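Local coordinates for hypothetical protein (Sus scrofa, PDB 3WOC), which is a jacalin-like beta-prism lectin of boar sperm, derived from the prostate, that binds heparin and may take part in capacitation, at residues 3-6 against 12-15; 39-42 against 48-51. All coordinates share one frame; numbering follows the deposited sequence.

Contacts 1 and 2 follow one another along the chain, the first closing before the second opens, and their centres lie about 15 Å apart. Each belongs to a different four-stranded antiparallel sheet of the beta-prism. In contact 1, Gly3, ending strand 2-3, pairs with strand 12-17 at the margin of the sheet that also holds strands 114-122 and 127-135, and residues 4-6 are the loop leaving it. Segments 39-42 and 48-51 lie on the two arms of a hairpin in the sheet completed by strands 24-31 and 58-63. The two contacts touch through Phe14 CZ, 3.3 Å from Ile40 CD1, one of several places where these sheets pack together. Contact 2 reaches nearer the centre of the jacalin-like domain.

Contact 1 (3-6 against 12-15); sequences GQMF and SYFI
Gly3 and Tyr13 form an antiparallel hydrogen-bonded pair, and the close packing of the contact gathers round them. Gly3 N donates to Tyr13 O at 2.7 Å, and Tyr13 N returns a bond to Gly3 O, also 2.7 Å long. Beyond this pair the loop carries Met5 over the phenol ring. The Met5 CE methyl sits 3.5 Å above the centre of the Tyr13 ring, only 6° off the normal, a CH-pi contact over the face. Met5 SD lies obliquely, 4.2 Å from the same ring centroid, adding a Met-aromatic contact. With chi2 at -178° and chi3 at -167°, the thioether chain runs straight beyond CG and crosses the tyrosine side chain at about a right angle. The other side is looser and borders solvent: Gln4, its chain bent at chi2, brings NE2 no nearer than 3.5 Å to Ser12 OG. Behind this pairing, strand 12-17 is hydrogen-bonded to strand 114-122 through Ser12 with Phe122 and Phe14 with Gly120; strand 12-17 therefore lies between 114-122 and the short strand 2-3, which is one of the two outermost strands of the sheet.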
loop_
_atom_site.group_PDB
_atom_site.type_symbol
_atom_site.label_atom_id
_atom_site.label_comp_id
_atom_site.label_asym_id
_atom_site.label_seq_id
_atom_site.Cartn_x
_atom_site.Cartn_y
_atom_site.Cartn_z
ATOM N N GLY A 3 14.789 4.333 -2.883
ATOM C CA GLY A 3 16.239 4.200 -2.732
ATOM C C GLY A 3 16.749 2.777 -2.596
ATOM O O GLY A 3 15.972 1.824 -2.570
ATOM N N GLN A 4 18.071 2.647 -2.503
ATOM C CA GLN A 4 18.750 1.355 -2.404
ATOM C C GLN A 4 19.626 1.286 -1.144
ATOM O O GLN A 4 19.869 2.306 -0.496
ATOM C CB GLN A 4 19.614 1.114 -3.650
ATOM C CG GLN A 4 18.843 0.879 -4.958
ATOM C CD GLN A 4 18.356 2.165 -5.618
ATOM O OE1 GLN A 4 18.948 3.232 -5.449
ATOM N NE2 GLN A 4 17.271 2.062 -6.383
ATOM N N MET A 5 20.093 0.083 -0.806
ATOM C CA MET A 5 21.043 -0.118 0.293
ATOM C C MET A 5 22.312 -0.812 -0.202
ATOM O O MET A 5 22.290 -1.501 -1.222
ATOM C CB MET A 5 20.431 -0.976 1.407
ATOM C CG MET A 5 19.220 -0.386 2.115
ATOM S SD MET A 5 18.633 -1.468 3.432
ATOM C CE MET A 5 17.039 -0.734 3.793
ATOM N N PHE A 6 23.411 -0.619 0.529
ATOM C CA PHE A 6 24.628 -1.398 0.345
ATOM C C PHE A 6 24.499 -2.699 1.122
ATOM O O PHE A 6 23.921 -2.725 2.211
ATOM C CB PHE A 6 25.858 -0.627 0.843
ATOM C CG PHE A 6 26.110 0.659 0.109
ATOM C CD1 PHE A 6 26.766 0.657 -1.122
ATOM C CD2 PHE A 6 25.694 1.872 0.648
ATOM C CE1 PHE A 6 27.001 1.846 -1.806
ATOM C CE2 PHE A 6 25.922 3.064 -0.029
ATOM C CZ PHE A 6 26.578 3.051 -1.261
ATOM N N SER A 12 15.037 -3.024 -3.668
ATOM C CA SER A 12 15.071 -1.571 -3.522
ATOM C C SER A 12 13.975 -1.189 -2.529
ATOM O O SER A 12 13.096 -2.000 -2.227
ATOM C CB SER A 12 14.856 -0.868 -4.864
ATOM O OG SER A 12 15.927 -1.121 -5.755
ATOM N N TYR A 13 14.031 0.040 -2.026
ATOM C CA TYR A 13 13.193 0.450 -0.903
ATOM C C TYR A 13 12.445 1.742 -1.173
ATOM O O TYR A 13 12.909 2.586 -1.938
ATOM C CB TYR A 13 14.040 0.562 0.375
ATOM C CG TYR A 13 14.666 -0.759 0.749
ATOM C CD1 TYR A 13 15.921 -1.121 0.261
ATOM C CD2 TYR A 13 13.981 -1.667 1.547
ATOM C CE1 TYR A 13 16.480 -2.348 0.576
ATOM C CE2 TYR A 13 14.534 -2.889 1.870
ATOM C CZ TYR A 13 15.779 -3.222 1.384
ATOM O OH TYR A 13 16.317 -4.437 1.711
ATOM N N PHE A 14 11.280 1.880 -0.547
ATOM C CA PHE A 14 10.496 3.099 -0.652
ATOM C C PHE A 14 9.860 3.492 0.679
ATOM O O PHE A 14 9.649 2.653 1.555
ATOM C CB PHE A 14 9.431 2.981 -1.757
ATOM C CG PHE A 14 8.270 2.083 -1.406
ATOM C CD1 PHE A 14 7.130 2.600 -0.783
ATOM C CD2 PHE A 14 8.306 0.726 -1.713
ATOM C CE1 PHE A 14 6.056 1.777 -0.462
ATOM C CE2 PHE A 14 7.236 -0.107 -1.395
ATOM C CZ PHE A 14 6.110 0.420 -0.765
ATOM N N ILE A 15 9.571 4.784 0.808
ATOM C CA ILE A 15 8.793 5.326 1.917
ATOM C C ILE A 15 7.944 6.480 1.384
ATOM O O ILE A 15 8.439 7.362 0.685
ATOM C CB ILE A 15 9.691 5.761 3.136
ATOM C CG1 ILE A 15 8.890 6.541 4.191
ATOM C CG2 ILE A 15 10.892 6.592 2.684
ATOM C CD1 ILE A 15 8.288 5.695 5.299
#

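Contact 2 (39-42 against 48-51)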
loop_
_atom_site.group_PDB
_atom_site.type_symbol
_atom_site.label_atom_id
_atom_site.label_comp_id
_atom_site.label_asym_id
_atom_site.label_seq_id
_atom_site.Cartn_x
_atom_site.Cartn_y
_atom_site.Cartn_z
ATOM N N SER A 39 3.361 -2.688 -7.873
ATOM C CA SER A 39 3.660 -1.359 -7.357
ATOM C C SER A 39 2.422 -0.745 -6.713
ATOM O O SER A 39 1.298 -1.181 -6.980
ATOM C CB SER A 39 4.172 -0.449 -8.477
ATOM O OG SER A 39 3.229 -0.344 -9.526
ATOM N N ILE A 40 2.625 0.247 -5.846
ATOM C CA ILE A 40 1.503 1.046 -5.351
ATOM C C ILE A 40 1.693 2.541 -5.573
ATOM O O ILE A 40 2.797 3.016 -5.856
ATOM C CB ILE A 40 1.109 0.766 -3.856
ATOM C CG1 ILE A 40 2.086 1.430 -2.868
ATOM C CG2 ILE A 40 0.860 -0.734 -3.605
ATOM C CD1 ILE A 40 3.165 0.528 -2.324
ATOM N N GLN A 41 0.589 3.268 -5.454
ATOM C CA GLN A 41 0.584 4.712 -5.545
ATOM C C GLN A 41 -0.496 5.216 -4.596
ATOM O O GLN A 41 -1.588 4.649 -4.520
ATOM C CB GLN A 41 0.307 5.149 -6.984
ATOM C CG GLN A 41 0.941 6.473 -7.366
ATOM C CD GLN A 41 0.931 6.735 -8.869
ATOM O OE1 GLN A 41 0.571 5.868 -9.668
ATOM N NE2 GLN A 41 1.331 7.939 -9.255
ATOM N N VAL A 42 -0.174 6.266 -3.853
ATOM C CA VAL A 42 -1.091 6.822 -2.867
ATOM C C VAL A 42 -1.398 8.283 -3.205
ATOM O O VAL A 42 -0.498 9.047 -3.543
ATOM C CB VAL A 42 -0.535 6.638 -1.415
ATOM C CG1 VAL A 42 0.931 7.012 -1.333
ATOM C CG2 VAL A 42 -1.351 7.410 -0.386
ATOM N N TRP A 48 -1.451 12.459 -6.592
ATOM C CA TRP A 48 -0.938 11.095 -6.554
ATOM C C TRP A 48 0.566 11.114 -6.317
ATOM O O TRP A 48 1.274 11.987 -6.829
ATOM C CB TRP A 48 -1.243 10.363 -7.864
ATOM C CG TRP A 48 -2.661 9.895 -7.990
ATOM C CD1 TRP A 48 -3.652 10.469 -8.735
ATOM C CD2 TRP A 48 -3.249 8.748 -7.359
ATOM N NE1 TRP A 48 -4.821 9.754 -8.606
ATOM C CE2 TRP A 48 -4.603 8.694 -7.767
ATOM C CE3 TRP A 48 -2.765 7.762 -6.487
ATOM C CZ2 TRP A 48 -5.480 7.693 -7.329
ATOM C CZ3 TRP A 48 -3.639 6.768 -6.051
ATOM C CH2 TRP A 48 -4.980 6.740 -6.478
ATOM N N SER A 49 1.047 10.149 -5.542
ATOM C CA SER A 49 2.469 10.040 -5.223
ATOM C C SER A 49 3.283 9.486 -6.395
ATOM O O SER A 49 2.743 9.178 -7.457
ATOM C CB SER A 49 2.667 9.153 -3.990
ATOM O OG SER A 49 2.335 7.802 -4.269
ATOM N N GLU A 50 4.592 9.379 -6.184
ATOM C CA GLU A 50 5.484 8.633 -7.060
ATOM C C GLU A 50 5.070 7.154 -7.078
ATOM O O GLU A 50 4.527 6.640 -6.095
ATOM C CB GLU A 50 6.920 8.776 -6.550
ATOM C CG GLU A 50 7.999 8.101 -7.391
ATOM C CD GLU A 50 9.338 8.024 -6.672
ATOM O OE1 GLU A 50 10.110 7.079 -6.956
ATOM O OE2 GLU A 50 9.618 8.901 -5.822
ATOM N N LYS A 51 5.316 6.486 -8.203
ATOM C CA LYS A 51 5.070 5.052 -8.330
ATOM C C LYS A 51 6.114 4.285 -7.531
ATOM O O LYS A 51 7.318 4.491 -7.709
ATOM C CB LYS A 51 5.139 4.626 -9.796
ATOM C CG LYS A 51 4.770 3.167 -10.054
ATOM C CD LYS A 51 3.369 3.028 -10.636
ATOM C CE LYS A 51 3.330 3.429 -12.110
ATOM N NZ LYS A 51 4.242 2.603 -12.951
#
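Gln41 spans the hairpin with its amide, NE2 donating to Ser49 O at 2.6 Å. The donor approaches nearly head-on to the carbonyl, while the acceptor stands 18° out of the amide plane. CG anti to the backbone N (chi1 -150°) and an extended chain carry the group across to the facing backbone. A weak hydrogen bond from Arg28 reaches OE1, so both ends of the amide are engaged. Lys51, which buries the next largest surface, curls back through bends at chi2, chi3 and chi4; its CD rests 3.6 Å from Ser39 OG, a buried hydroxyl without a polar partner, and its amine makes a cation-pi contact with Phe30. Trp48 meets the opposite strand with the edge of its indole, CZ3 lying 3.3 Å from Gln41 O near the ring plane, and Arg28 adds a cation-pi contact. Between these side chains, Ser49 OG accepts a nearly straight bond from Val42 N (3.0 Å, 171°), while Ser49 N donates to Val42 O. A serine hydroxyl thus takes a position that a backbone carbonyl usually fills, a local irregularity in the antiparallel hairpin of strands 37-44 and 47-53, the latter an edge strand of a four-stranded sheet of the jacalin-like beta-prism.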